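Local coordinates for probable E3 ubiquitin-protein ligase HERC1 (Homo sapiens, PDB 4QT6), which probably acts as an E3 ubiquitin ligase, with a SPRY domain that is likely to serve in recognising partner proteins, at residues Q8-E13 with L18-G23; H65-R70 with C139-S144; K25-A30 with S73-Y78; I115-N120 with L126-V131; E53-G58 with E149-C154. All coordinates share one frame; numbering follows the deposited sequence.

Contact 1: Q8-E13 with L18-G23. With ARF (formamide), chain H.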
# COMPACT_ATOMS: atom_id res chain seq x y z
N GLN A 8 -7.87 -10.48 1.86
CA GLN A 8 -7.58 -11.88 1.56
C GLN A 8 -6.36 -12.30 2.39
O GLN A 8 -5.29 -11.68 2.28
CB GLN A 8 -7.33 -12.01 0.06
CG GLN A 8 -6.76 -13.33 -0.41
CD GLN A 8 -7.77 -14.46 -0.43
OE1 GLN A 8 -8.95 -14.31 -0.09
NE2 GLN A 8 -7.29 -15.62 -0.85
N CYS A 9 -6.50 -13.35 3.20
CA CYS A 9 -5.43 -13.83 4.10
C CYS A 9 -4.90 -12.76 5.04
O CYS A 9 -3.72 -12.80 5.47
CB CYS A 9 -4.29 -14.49 3.31
SG CYS A 9 -4.90 -15.77 2.18
N CYS A 10 -5.78 -11.82 5.37
CA CYS A 10 -5.50 -10.75 6.31
C CYS A 10 -6.74 -10.57 7.16
O CYS A 10 -7.85 -10.93 6.73
CB CYS A 10 -5.21 -9.43 5.59
SG CYS A 10 -3.72 -9.46 4.58
N LEU A 11 -6.54 -10.01 8.34
CA LEU A 11 -7.62 -9.69 9.27
C LEU A 11 -7.63 -8.19 9.52
O LEU A 11 -6.56 -7.57 9.56
CB LEU A 11 -7.34 -10.38 10.61
CG LEU A 11 -7.22 -11.90 10.56
CD1 LEU A 11 -6.59 -12.44 11.84
CD2 LEU A 11 -8.55 -12.55 10.26
N VAL A 12 -8.82 -7.60 9.68
CA VAL A 12 -8.94 -6.20 10.04
C VAL A 12 -9.07 -6.10 11.56
O VAL A 12 -10.01 -6.64 12.13
CB VAL A 12 -10.13 -5.52 9.37
CG1 VAL A 12 -10.19 -4.06 9.75
CG2 VAL A 12 -10.02 -5.62 7.85
N GLU A 13 -8.11 -5.41 12.17
CA GLU A 13 -7.96 -5.26 13.61
C GLU A 13 -8.44 -3.88 14.04
O GLU A 13 -7.85 -2.85 13.67
CB GLU A 13 -6.48 -5.46 13.95
CG GLU A 13 -6.03 -5.14 15.37
CD GLU A 13 -4.58 -5.55 15.61
OE1 GLU A 13 -4.19 -6.66 15.16
OE2 GLU A 13 -3.82 -4.74 16.24
N LEU A 18 -4.50 -3.51 9.39
CA LEU A 18 -4.57 -4.73 8.61
C LEU A 18 -3.44 -5.63 9.08
O LEU A 18 -2.26 -5.23 9.09
CB LEU A 18 -4.43 -4.45 7.11
CG LEU A 18 -4.65 -5.67 6.21
CD1 LEU A 18 -6.13 -5.99 6.12
CD2 LEU A 18 -4.07 -5.42 4.81
N THR A 19 -3.82 -6.84 9.47
CA THR A 19 -2.87 -7.82 9.97
C THR A 19 -2.77 -9.00 9.03
O THR A 19 -3.80 -9.55 8.62
CB THR A 19 -3.30 -8.29 11.39
OG1 THR A 19 -3.29 -7.17 12.27
CG2 THR A 19 -2.39 -9.41 11.91
N HIS A 20 -1.54 -9.40 8.69
CA HIS A 20 -1.34 -10.50 7.78
C HIS A 20 -1.68 -11.78 8.55
O HIS A 20 -1.15 -12.01 9.63
CB HIS A 20 0.11 -10.54 7.31
CG HIS A 20 0.38 -11.59 6.29
ND1 HIS A 20 1.65 -12.02 5.99
CD2 HIS A 20 -0.46 -12.29 5.49
CE1 HIS A 20 1.59 -12.92 5.03
NE2 HIS A 20 0.32 -13.13 4.73
N GLY A 21 -2.63 -12.54 8.01
CA GLY A 21 -3.15 -13.72 8.70
C GLY A 21 -2.69 -15.00 8.06
O GLY A 21 -1.62 -15.06 7.44
N SER A 22 -3.51 -16.04 8.23
CA SER A 22 -3.21 -17.35 7.67
C SER A 22 -3.59 -17.43 6.19
O SER A 22 -4.42 -16.66 5.70
CB SER A 22 -3.99 -18.43 8.43
OG SER A 22 -5.39 -18.37 8.13
N GLY A 23 -2.98 -18.39 5.49
CA GLY A 23 -3.35 -18.68 4.12
C GLY A 23 -2.32 -18.29 3.09
O GLY A 23 -2.54 -18.50 1.89
N ARF H . -6.91 -15.80 6.75
C ARF H . -6.88 -14.85 7.69
O ARF H . -6.35 -15.09 8.76
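In the beta hairpin made by strands 10-13 and 17-20, Leu11 and Thr19 form an antiparallel hydrogen-bonded pair: Leu11 N gives to Thr19 O at 2.8 Å, and Thr19 N returns a bond of 2.8 Å to Leu11 O. Past the end of the strands Gly21 N still reaches Cys9 O, at 2.8 Å. That same oxygen lies in the plane of the His20 ring, 3.3 Å from CD2. The side chains of Cys10, Val12, Leu18 and His20 share one face of the hairpin. Leu18 has its CG anti to the backbone N (chi1 -173°), which brings CD1 to 3.6 Å from Cys10 CB. Strand 10-13 is one edge strand of the seven-stranded sheet of the SPRY beta sandwich, and this face packs on strand 137-142, where His20 stacks on Phe142 while its ND1 bonds to Glu149. Thr19, on the other face with Leu11, donates through OG1 to Glu13 OE1 at 3.1 Å, arriving 54° out of the carboxylate plane; Lys150 forms a salt bridge with the same oxygen. A formamide sits beside the open end of the hairpin, where the chain leaves strand 17-20, its O taking Ser22 N at 3.0 Å and its N giving to Ser22 OG at 3.3 Å. It lies so close to Gly21 that any CB there would run into its oxygen.

Contact 2: H65-R70 with C139-S144. With ARF (formamide), chain B; ARF (formamide), chain G.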
# COMPACT_ATOMS: atom_id res chain seq x y z
N HIS A 65 -7.65 -9.25 -9.21
CA HIS A 65 -7.40 -10.53 -9.91
C HIS A 65 -5.97 -11.01 -9.78
O HIS A 65 -5.72 -12.22 -9.83
CB HIS A 65 -7.76 -10.38 -11.38
CG HIS A 65 -9.21 -10.09 -11.61
ND1 HIS A 65 -9.65 -8.91 -12.15
CD2 HIS A 65 -10.32 -10.81 -11.32
CE1 HIS A 65 -10.97 -8.91 -12.21
NE2 HIS A 65 -11.40 -10.06 -11.71
N ASP A 66 -5.02 -10.09 -9.66
CA ASP A 66 -3.62 -10.39 -9.52
C ASP A 66 -3.10 -9.51 -8.40
O ASP A 66 -3.22 -8.29 -8.48
CB ASP A 66 -2.90 -10.07 -10.83
CG ASP A 66 -1.42 -10.41 -10.80
OD1 ASP A 66 -0.88 -10.78 -9.74
OD2 ASP A 66 -0.75 -10.26 -11.85
N PHE A 67 -2.60 -10.12 -7.32
CA PHE A 67 -1.94 -9.38 -6.25
C PHE A 67 -0.48 -9.75 -6.05
O PHE A 67 0.10 -9.40 -5.04
CB PHE A 67 -2.74 -9.44 -4.92
CG PHE A 67 -2.82 -10.81 -4.28
CD1 PHE A 67 -3.85 -11.67 -4.59
CD2 PHE A 67 -1.96 -11.15 -3.25
CE1 PHE A 67 -3.96 -12.91 -3.95
CE2 PHE A 67 -2.06 -12.38 -2.61
CZ PHE A 67 -3.06 -13.25 -2.96
N ASN A 68 0.13 -10.42 -7.03
CA ASN A 68 1.57 -10.67 -7.04
C ASN A 68 2.24 -9.36 -7.40
O ASN A 68 2.03 -8.83 -8.50
CB ASN A 68 1.88 -11.73 -8.12
CG ASN A 68 3.36 -12.06 -8.24
OD1 ASN A 68 4.23 -11.48 -7.59
ND2 ASN A 68 3.64 -13.04 -9.10
N HIS A 69 3.02 -8.82 -6.47
CA HIS A 69 3.67 -7.54 -6.71
C HIS A 69 4.55 -7.53 -7.96
O HIS A 69 4.68 -6.49 -8.59
CB HIS A 69 4.43 -7.02 -5.48
CG HIS A 69 5.62 -7.84 -5.10
ND1 HIS A 69 5.52 -9.11 -4.57
CD2 HIS A 69 6.94 -7.56 -5.14
CE1 HIS A 69 6.72 -9.58 -4.32
NE2 HIS A 69 7.61 -8.66 -4.66
N ARG A 70 5.12 -8.68 -8.34
CA ARG A 70 6.01 -8.76 -9.50
C ARG A 70 5.28 -8.62 -10.84
O ARG A 70 5.90 -8.24 -11.84
CB ARG A 70 6.79 -10.08 -9.46
CG ARG A 70 7.72 -10.20 -8.27
CD ARG A 70 9.17 -10.04 -8.67
NE ARG A 70 10.04 -10.01 -7.50
CZ ARG A 70 11.01 -9.12 -7.28
NH1 ARG A 70 11.28 -8.16 -8.16
NH2 ARG A 70 11.73 -9.21 -6.17
N CYS A 139 -4.30 0.49 -0.24
CA CYS A 139 -4.11 -0.94 0.01
C CYS A 139 -2.77 -1.29 0.58
O CYS A 139 -1.83 -0.53 0.49
CB CYS A 139 -4.29 -1.76 -1.27
SG CYS A 139 -2.98 -1.60 -2.48
N VAL A 140 -2.73 -2.48 1.14
CA VAL A 140 -1.53 -3.10 1.68
C VAL A 140 -1.53 -4.51 1.14
O VAL A 140 -2.58 -5.14 1.04
CB VAL A 140 -1.58 -3.09 3.22
CG1 VAL A 140 -0.42 -3.87 3.81
CG2 VAL A 140 -1.59 -1.66 3.73
N MSE A 141 -0.35 -5.01 0.76
CA MSE A 141 -0.19 -6.40 0.31
C MSE A 141 0.98 -6.99 1.06
O MSE A 141 1.95 -6.30 1.32
CB MSE A 141 0.05 -6.34 -1.20
CG MSE A 141 0.09 -7.67 -1.96
SE MSE A 141 1.87 -8.52 -1.95
CE MSE A 141 3.07 -6.97 -1.86
N PHE A 142 0.88 -8.28 1.41
CA PHE A 142 1.97 -9.00 2.04
C PHE A 142 2.38 -10.17 1.16
O PHE A 142 1.53 -10.98 0.78
CB PHE A 142 1.52 -9.52 3.40
CG PHE A 142 0.98 -8.46 4.32
CD1 PHE A 142 1.83 -7.52 4.91
CD2 PHE A 142 -0.38 -8.43 4.63
CE1 PHE A 142 1.33 -6.56 5.76
CE2 PHE A 142 -0.89 -7.46 5.50
CZ PHE A 142 -0.03 -6.53 6.05
N TYR A 143 3.67 -10.25 0.83
CA TYR A 143 4.19 -11.36 0.00
C TYR A 143 4.91 -12.40 0.81
O TYR A 143 5.40 -13.40 0.24
CB TYR A 143 5.05 -10.86 -1.16
CG TYR A 143 6.23 -10.01 -0.77
CD1 TYR A 143 7.42 -10.59 -0.35
CD2 TYR A 143 6.16 -8.63 -0.80
CE1 TYR A 143 8.49 -9.82 0.03
CE2 TYR A 143 7.24 -7.84 -0.43
CZ TYR A 143 8.41 -8.44 -0.05
OH TYR A 143 9.48 -7.66 0.30
N SER A 144 5.00 -12.19 2.11
CA SER A 144 5.49 -13.21 3.01
C SER A 144 4.52 -14.38 3.11
O SER A 144 3.31 -14.25 2.84
CB SER A 144 5.74 -12.59 4.38
OG SER A 144 4.59 -11.88 4.80
N ARF B . 12.46 -9.48 2.49
C ARF B . 12.60 -9.41 1.17
O ARF B . 11.72 -8.94 0.47
N ARF G . 9.26 -11.54 5.20
C ARF G . 9.66 -11.60 3.92
O ARF G . 9.21 -12.45 3.17
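Tyr143 OH has two polar partners: it donates to the oxygen of a formamide, OH to O 2.6 Å, and it is also hydrogen-bonded to Arg79 NE. The ring behind that hydroxyl makes the main contact with the loop 65-70. His69 lies over one face of it in an offset stack, centroids 4.5 Å apart and planes at 27°, with His69 CE1 closest to Tyr143 CG at 3.6 Å. The opposite face of the imidazole carries Arg70 CG, the aliphatic start of that side chain. In both residues CG stands between N and the carbonyl carbon (chi1 67° for His69, 57° for Tyr143), and this sets the two rings against each other. Further along, Phe67 turns its ring edge to Met141, a selenomethionine, CD2 to CG 4.2 Å; Met141 was modelled in two conformations, so the details of its packing on Phe67 and His69 are doubtful. Two successive Asx turns shape the loop, Asp66 OD1 accepting from Asn68 N at 2.9 Å and Asn68 OD1 from Arg70 N at 3.0 Å. No hydrogen bond joins the two segments; between them the loop meets the strand through stacking and apolar packing, while the polar tip of Tyr143 stays available to the formamide pocket.

Contact 3: K25-A30 with S73-Y78. With ARF (formamide), chain C.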
# COMPACT_ATOMS: atom_id res chain seq x y z
N LYS A 25 0.28 -15.53 1.10
CA LYS A 25 0.32 -14.13 0.66
C LYS A 25 -1.08 -13.53 0.65
O LYS A 25 -2.08 -14.23 0.46
CB LYS A 25 0.96 -14.02 -0.71
CG LYS A 25 2.40 -14.53 -0.77
CD LYS A 25 2.99 -14.24 -2.13
CE LYS A 25 4.31 -14.95 -2.36
NZ LYS A 25 4.82 -14.54 -3.70
N GLY A 26 -1.18 -12.22 0.86
CA GLY A 26 -2.51 -11.63 1.00
C GLY A 26 -2.53 -10.13 0.78
O GLY A 26 -1.49 -9.52 0.53
N TYR A 27 -3.73 -9.55 0.90
CA TYR A 27 -3.91 -8.10 0.72
C TYR A 27 -5.13 -7.63 1.49
O TYR A 27 -5.99 -8.41 1.89
CB TYR A 27 -4.08 -7.73 -0.76
CG TYR A 27 -5.32 -8.31 -1.38
CD1 TYR A 27 -6.55 -7.71 -1.21
CD2 TYR A 27 -5.28 -9.50 -2.09
CE1 TYR A 27 -7.71 -8.27 -1.71
CE2 TYR A 27 -6.41 -10.04 -2.63
CZ TYR A 27 -7.62 -9.44 -2.43
OH TYR A 27 -8.77 -9.98 -2.97
N GLY A 28 -5.19 -6.32 1.65
CA GLY A 28 -6.40 -5.67 2.11
C GLY A 28 -6.50 -4.25 1.58
O GLY A 28 -5.52 -3.52 1.54
N LEU A 29 -7.72 -3.90 1.19
CA LEU A 29 -8.08 -2.56 0.73
C LEU A 29 -8.87 -1.79 1.76
O LEU A 29 -9.62 -2.37 2.57
CB LEU A 29 -8.91 -2.63 -0.56
CG LEU A 29 -8.14 -2.83 -1.88
CD1 LEU A 29 -7.29 -4.10 -1.91
CD2 LEU A 29 -9.16 -2.82 -3.01
N ALA A 30 -8.77 -0.47 1.66
CA ALA A 30 -9.56 0.42 2.48
C ALA A 30 -11.03 0.36 2.10
O ALA A 30 -11.40 -0.05 0.99
CB ALA A 30 -9.04 1.84 2.37
N SER A 73 -1.06 -5.56 -12.42
CA SER A 73 -1.52 -4.28 -12.95
C SER A 73 -2.80 -3.81 -12.24
O SER A 73 -3.33 -2.75 -12.57
CB SER A 73 -1.76 -4.40 -14.46
OG SER A 73 -0.50 -4.57 -15.12
N ASP A 74 -3.27 -4.58 -11.25
CA ASP A 74 -4.41 -4.15 -10.45
C ASP A 74 -3.98 -3.19 -9.36
O ASP A 74 -4.81 -2.38 -8.89
CB ASP A 74 -5.12 -5.35 -9.81
CG ASP A 74 -5.94 -6.14 -10.81
OD1 ASP A 74 -6.39 -5.55 -11.83
OD2 ASP A 74 -6.13 -7.34 -10.55
N MSE A 75 -2.72 -3.26 -8.97
CA MSE A 75 -2.16 -2.48 -7.86
C MSE A 75 -0.97 -1.67 -8.31
O MSE A 75 -0.28 -1.99 -9.30
CB MSE A 75 -1.75 -3.38 -6.69
CG MSE A 75 -2.86 -4.36 -6.34
SE MSE A 75 -2.31 -5.41 -4.75
CE MSE A 75 -4.12 -5.83 -4.14
N TRP A 76 -0.71 -0.62 -7.57
CA TRP A 76 0.48 0.21 -7.71
C TRP A 76 1.14 0.16 -6.34
O TRP A 76 0.57 0.63 -5.34
CB TRP A 76 0.10 1.66 -8.04
CG TRP A 76 -0.30 1.95 -9.46
CD1 TRP A 76 0.47 2.57 -10.41
CD2 TRP A 76 -1.57 1.71 -10.08
NE1 TRP A 76 -0.21 2.69 -11.57
CE2 TRP A 76 -1.48 2.20 -11.41
CE3 TRP A 76 -2.76 1.11 -9.68
CZ2 TRP A 76 -2.53 2.11 -12.31
CZ3 TRP A 76 -3.81 1.03 -10.58
CH2 TRP A 76 -3.69 1.54 -11.87
N LEU A 77 2.33 -0.43 -6.26
CA LEU A 77 2.87 -0.84 -4.97
C LEU A 77 4.27 -0.33 -4.72
O LEU A 77 5.08 -0.17 -5.64
CB LEU A 77 2.86 -2.35 -4.85
CG LEU A 77 1.50 -3.02 -4.88
CD1 LEU A 77 1.64 -4.53 -4.98
CD2 LEU A 77 0.69 -2.63 -3.65
N TYR A 78 4.57 -0.15 -3.44
CA TYR A 78 5.83 0.38 -2.94
C TYR A 78 6.28 -0.59 -1.84
O TYR A 78 5.59 -0.83 -0.84
CB TYR A 78 5.60 1.84 -2.46
CG TYR A 78 6.69 2.58 -1.75
CD1 TYR A 78 8.03 2.36 -2.05
CD2 TYR A 78 6.38 3.61 -0.84
CE1 TYR A 78 9.03 3.07 -1.38
CE2 TYR A 78 7.37 4.33 -0.19
CZ TYR A 78 8.70 4.07 -0.48
OH TYR A 78 9.67 4.79 0.19
N ARF C . 9.66 7.62 -0.44
C ARF C . 10.70 8.40 -0.73
O ARF C . 11.82 7.92 -0.81
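Met75, a selenomethionine here, reaches across to Tyr27 with its last atom. At its base, CB packs beside the neighbouring Leu77 side chain of its own strand, 3.7 Å from Leu77 CG. From CG the chain runs on extended (chi2 -176°), and the selenium passes the base of the Phe67 side chain, Met75 SE to Phe67 CB 4.1 Å. The methyl CE then arrives at Tyr27, 3.9 Å from Tyr27 CB and 3.9 Å from Tyr27 CG, approaching the ring obliquely and with the two side chains crossing at about a right angle. Leu29 adds its branch, CD1 to Met75 CE 4.2 Å. Strands 26-30 and 75-79 belong to the same six-stranded antiparallel sheet of the SPRY sandwich but are not neighbours in it: strands 137-142 and 55-60 run between them, so the contact is made by side chains alone. Tyr27 in turn meets the Phe67 ring edge to face. At the far end of the segment 73-78, Tyr78 stacks on Phe117, and its OH bonds to Ser96 O and accepts from the nitrogen of a formamide, N to OH 2.9 Å with a nearly straight N-H...O of 167°. A phenylalanine here would keep the stack but would probably leave Ser96 O and the formamide nitrogen without their shared hydroxyl partner. The CG of Tyr78 lies anti to its own N (chi1 173°), which carries the ring over to that pocket.

Contact 4: I115-N120 with L126-V131. With ARF (formamide), chain C.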
# COMPACT_ATOMS: atom_id res chain seq x y z
N ILE A 115 0.76 9.11 -8.63
CA ILE A 115 0.92 8.66 -7.24
C ILE A 115 2.29 9.05 -6.74
O ILE A 115 3.31 8.83 -7.44
CB ILE A 115 0.77 7.13 -7.14
CG1 ILE A 115 -0.66 6.71 -7.50
CG2 ILE A 115 1.17 6.65 -5.75
CD1 ILE A 115 -0.78 5.27 -7.91
N SER A 116 2.35 9.65 -5.55
CA SER A 116 3.62 10.01 -4.94
C SER A 116 3.68 9.45 -3.53
O SER A 116 2.64 9.24 -2.92
CB SER A 116 3.79 11.54 -4.93
OG SER A 116 3.56 12.10 -6.21
N PHE A 117 4.89 9.18 -3.05
CA PHE A 117 5.13 8.64 -1.72
C PHE A 117 6.23 9.41 -0.99
O PHE A 117 7.29 9.66 -1.56
CB PHE A 117 5.60 7.18 -1.79
CG PHE A 117 4.59 6.22 -2.34
CD1 PHE A 117 3.42 5.93 -1.66
CD2 PHE A 117 4.84 5.56 -3.54
CE1 PHE A 117 2.50 5.02 -2.19
CE2 PHE A 117 3.94 4.66 -4.06
CZ PHE A 117 2.76 4.38 -3.38
N GLY A 118 5.99 9.75 0.27
CA GLY A 118 6.99 10.36 1.12
C GLY A 118 7.19 9.49 2.33
O GLY A 118 6.26 8.84 2.80
N LYS A 119 8.43 9.45 2.82
CA LYS A 119 8.75 8.68 4.03
C LYS A 119 8.98 9.60 5.21
O LYS A 119 9.73 10.57 5.10
CB LYS A 119 9.99 7.80 3.79
CG LYS A 119 10.47 7.07 5.01
CD LYS A 119 11.69 6.22 4.70
CE LYS A 119 12.23 5.54 5.94
NZ LYS A 119 13.54 4.88 5.65
N ASN A 120 8.33 9.29 6.32
CA ASN A 120 8.46 10.05 7.57
C ASN A 120 8.42 11.55 7.40
O ASN A 120 9.28 12.29 7.92
CB ASN A 120 9.71 9.61 8.34
CG ASN A 120 9.59 8.20 8.87
OD1 ASN A 120 8.51 7.77 9.27
ND2 ASN A 120 10.69 7.47 8.89
N LEU A 126 7.35 11.74 -6.62
CA LEU A 126 6.56 11.14 -7.70
C LEU A 126 7.03 9.70 -7.94
O LEU A 126 8.20 9.45 -8.15
CB LEU A 126 6.71 11.95 -9.01
CG LEU A 126 5.96 11.42 -10.23
CD1 LEU A 126 4.46 11.51 -10.05
CD2 LEU A 126 6.36 12.21 -11.47
N ALA A 127 6.09 8.77 -7.88
CA ALA A 127 6.39 7.36 -8.02
C ALA A 127 5.83 6.78 -9.31
O ALA A 127 6.51 6.00 -10.00
CB ALA A 127 5.81 6.62 -6.83
N PHE A 128 4.58 7.12 -9.63
CA PHE A 128 3.90 6.58 -10.80
C PHE A 128 3.18 7.69 -11.55
O PHE A 128 2.61 8.59 -10.95
CB PHE A 128 2.87 5.51 -10.41
CG PHE A 128 3.44 4.31 -9.67
CD1 PHE A 128 4.07 3.28 -10.34
CD2 PHE A 128 3.26 4.18 -8.29
CE1 PHE A 128 4.54 2.16 -9.66
CE2 PHE A 128 3.73 3.08 -7.61
CZ PHE A 128 4.37 2.06 -8.29
N GLU A 129 3.21 7.60 -12.88
CA GLU A 129 2.44 8.46 -13.74
C GLU A 129 1.49 7.65 -14.59
O GLU A 129 1.52 6.41 -14.60
CB GLU A 129 3.38 9.27 -14.63
CG GLU A 129 4.30 10.21 -13.88
CD GLU A 129 5.27 10.93 -14.80
OE1 GLU A 129 4.97 12.08 -15.18
OE2 GLU A 129 6.32 10.34 -15.12
N ASP A 130 0.61 8.36 -15.30
CA ASP A 130 -0.35 7.76 -16.24
C ASP A 130 -1.23 6.73 -15.52
O ASP A 130 -1.55 5.68 -16.05
CB ASP A 130 0.37 7.10 -17.44
CG ASP A 130 1.34 8.04 -18.16
OD1 ASP A 130 0.89 9.04 -18.75
OD2 ASP A 130 2.55 7.74 -18.14
N VAL A 131 -1.62 7.04 -14.29
CA VAL A 131 -2.47 6.14 -13.54
C VAL A 131 -3.83 6.05 -14.22
O VAL A 131 -4.49 7.05 -14.41
CB VAL A 131 -2.59 6.62 -12.07
CG1 VAL A 131 -3.62 5.82 -11.29
CG2 VAL A 131 -1.23 6.55 -11.43
N ARF C . 9.66 7.62 -0.44
C ARF C . 10.70 8.40 -0.73
O ARF C . 11.82 7.92 -0.81
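Phe117 and Phe128 cross obliquely, with Phe128 CE2 lying in the plane of the Phe117 ring at its edge, 3.9 Å from Phe117 CE2. Ala127 CB fits in beside them, 3.6 Å from Phe117 CD2. Ile115 presents its CB to the edge of the Phe128 ring, 4.0 Å from CD2, and its CD1 meets Val131 CG2 at 3.8 Å, those two side chains crossing at about a right angle. The CG1 branch of Ile115 stands opposite its carbonyl carbon (chi1 -66°), which turns CD1 toward the valine. Trp76 packs on this group from strand 75-79, edge to face with Phe128. In the backbone, Ile115 O takes two donors, Ala127 N at 2.8 Å and Phe128 N at 3.1 Å, while Ile115 N gives to Phe128 O at 3.0 Å. Two residues thus face one, the signature of a classic beta bulge, here in the hairpin at one border of the seven-stranded sheet of the sandwich.

Contact 5: E53-G58 with E149-C154. With ARF (formamide), chain G; ARF (formamide), chain B; ARF (formamide), chain F.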
# COMPACT_ATOMS: atom_id res chain seq x y z
N GLU A 53 11.62 -7.51 5.34
CA GLU A 53 10.21 -7.08 5.32
C GLU A 53 9.46 -7.82 4.23
O GLU A 53 10.06 -8.31 3.26
CB GLU A 53 10.10 -5.57 5.11
CG GLU A 53 10.56 -4.73 6.29
CD GLU A 53 12.07 -4.54 6.38
OE1 GLU A 53 12.79 -5.01 5.49
OE2 GLU A 53 12.53 -3.92 7.35
N GLY A 54 8.13 -7.89 4.40
CA GLY A 54 7.26 -8.63 3.51
C GLY A 54 6.04 -7.83 3.06
O GLY A 54 5.08 -8.40 2.58
N THR A 55 6.09 -6.52 3.23
CA THR A 55 4.97 -5.60 2.96
C THR A 55 5.21 -4.73 1.74
O THR A 55 6.33 -4.22 1.54
CB THR A 55 4.81 -4.66 4.16
OG1 THR A 55 4.51 -5.44 5.32
CG2 THR A 55 3.70 -3.62 3.93
N CYS A 56 4.13 -4.48 1.00
CA CYS A 56 4.07 -3.36 0.05
C CYS A 56 2.85 -2.53 0.39
O CYS A 56 1.86 -3.08 0.88
CB CYS A 56 3.90 -3.81 -1.38
SG CYS A 56 5.26 -4.82 -2.04
N VAL A 57 2.90 -1.23 0.13
CA VAL A 57 1.73 -0.35 0.31
C VAL A 57 1.44 0.36 -0.98
O VAL A 57 2.30 0.49 -1.83
CB VAL A 57 1.95 0.67 1.44
CG1 VAL A 57 2.33 -0.07 2.72
CG2 VAL A 57 3.00 1.74 1.10
N GLY A 58 0.21 0.82 -1.16
CA GLY A 58 -0.09 1.58 -2.35
C GLY A 58 -1.57 1.72 -2.56
O GLY A 58 -2.30 2.02 -1.62
N GLU A 149 2.61 -9.48 10.10
CA GLU A 149 2.88 -8.07 9.84
C GLU A 149 1.61 -7.29 10.11
O GLU A 149 0.52 -7.84 9.96
CB GLU A 149 3.29 -7.82 8.39
CG GLU A 149 4.58 -8.48 7.92
CD GLU A 149 4.37 -9.87 7.36
OE1 GLU A 149 3.27 -10.42 7.48
OE2 GLU A 149 5.33 -10.42 6.79
N LYS A 150 1.76 -6.02 10.48
CA LYS A 150 0.61 -5.15 10.75
C LYS A 150 0.84 -3.74 10.22
O LYS A 150 1.91 -3.16 10.44
CB LYS A 150 0.30 -5.06 12.26
CG LYS A 150 -0.08 -6.36 12.91
CD LYS A 150 -0.52 -6.09 14.34
CE LYS A 150 -0.75 -7.40 15.08
NZ LYS A 150 -1.67 -7.28 16.24
N VAL A 151 -0.15 -3.21 9.51
CA VAL A 151 -0.07 -1.84 8.97
C VAL A 151 -1.32 -1.07 9.36
O VAL A 151 -2.45 -1.57 9.19
CB VAL A 151 0.06 -1.87 7.42
CG1 VAL A 151 0.13 -0.46 6.82
CG2 VAL A 151 1.29 -2.67 7.00
N LYS A 152 -1.14 0.15 9.83
CA LYS A 152 -2.23 1.04 10.17
C LYS A 152 -2.46 2.06 9.06
O LYS A 152 -1.51 2.64 8.54
CB LYS A 152 -1.89 1.77 11.47
CG LYS A 152 -2.95 2.73 11.96
CD LYS A 152 -2.64 3.27 13.34
CE LYS A 152 -3.69 4.27 13.77
NZ LYS A 152 -3.62 4.63 15.21
N ILE A 153 -3.73 2.30 8.74
CA ILE A 153 -4.08 3.39 7.84
C ILE A 153 -4.47 4.62 8.67
O ILE A 153 -5.23 4.51 9.63
CB ILE A 153 -5.15 2.95 6.80
CG1 ILE A 153 -5.26 3.99 5.67
CG2 ILE A 153 -6.49 2.66 7.44
CD1 ILE A 153 -6.11 3.53 4.49
N CYS A 154 -3.95 5.78 8.28
CA CYS A 154 -3.98 7.03 9.04
C CYS A 154 -4.34 8.22 8.21
O CYS A 154 -4.04 8.26 7.02
CB CYS A 154 -2.56 7.38 9.51
SG CYS A 154 -1.76 6.16 10.51
N ARF G . 9.26 -11.54 5.20
C ARF G . 9.66 -11.60 3.92
O ARF G . 9.21 -12.45 3.17
N ARF B . 12.46 -9.48 2.49
C ARF B . 12.60 -9.41 1.17
O ARF B . 11.72 -8.94 0.47
N ARF F . -8.81 5.93 3.69
C ARF F . -8.78 5.69 5.01
O ARF F . -9.31 4.67 5.44
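Apolar packing comes first: Thr55 turns its methyl to Val151, CG2 to CG2 4.0 Å, the two side chains crossing at a slant. Thr55 and Glu149 slide past each other in opposite directions, with Thr55 OG1 4.0 Å from Glu149 CG. Gly54 CA lies 4.2 Å from Glu149 OE2, and a CB there would come tight against that oxygen. Of the polar groups, none bonds across: Thr55 OG1 goes to Glu48, while the Glu149 carboxylate has Ser144 on OE2 and His20 on OE1. Bound formamides mark both ends, one giving its N to Glu53 O at 2.8 Å, another with its C 3.5 Å from Ile153 CD1. An alanine in place of Ile153 would probably open a gap against Trp41 and take away the CD1 contact with this second formamide. The buried Glu149 carboxylate is thus bonded through both oxygens, which would tend to fix its rotation and offset the cost of burying it.

Contacts 2 and 3 both rest on the six-stranded sheet, their centres about 5 Å apart, and their segments alternate along the chain. Contacts 1 and 4 lie at opposite borders of the seven-stranded sheet, about 26 Å between centres, each a hairpin local in sequence. Contact 5 spans the sandwich, joining strand 55-60 of one sheet to strand 150-154 of the other, and in sequence it encloses contacts 2 and 4. It touches the other four: contact 1 through Lys150 and Glu149, contact 2 through Ser144, contact 3 through strand pairing, contact 4 through Phe117. Distant parts of the sequence are thereby tied into one compact two-sheet SPRY domain.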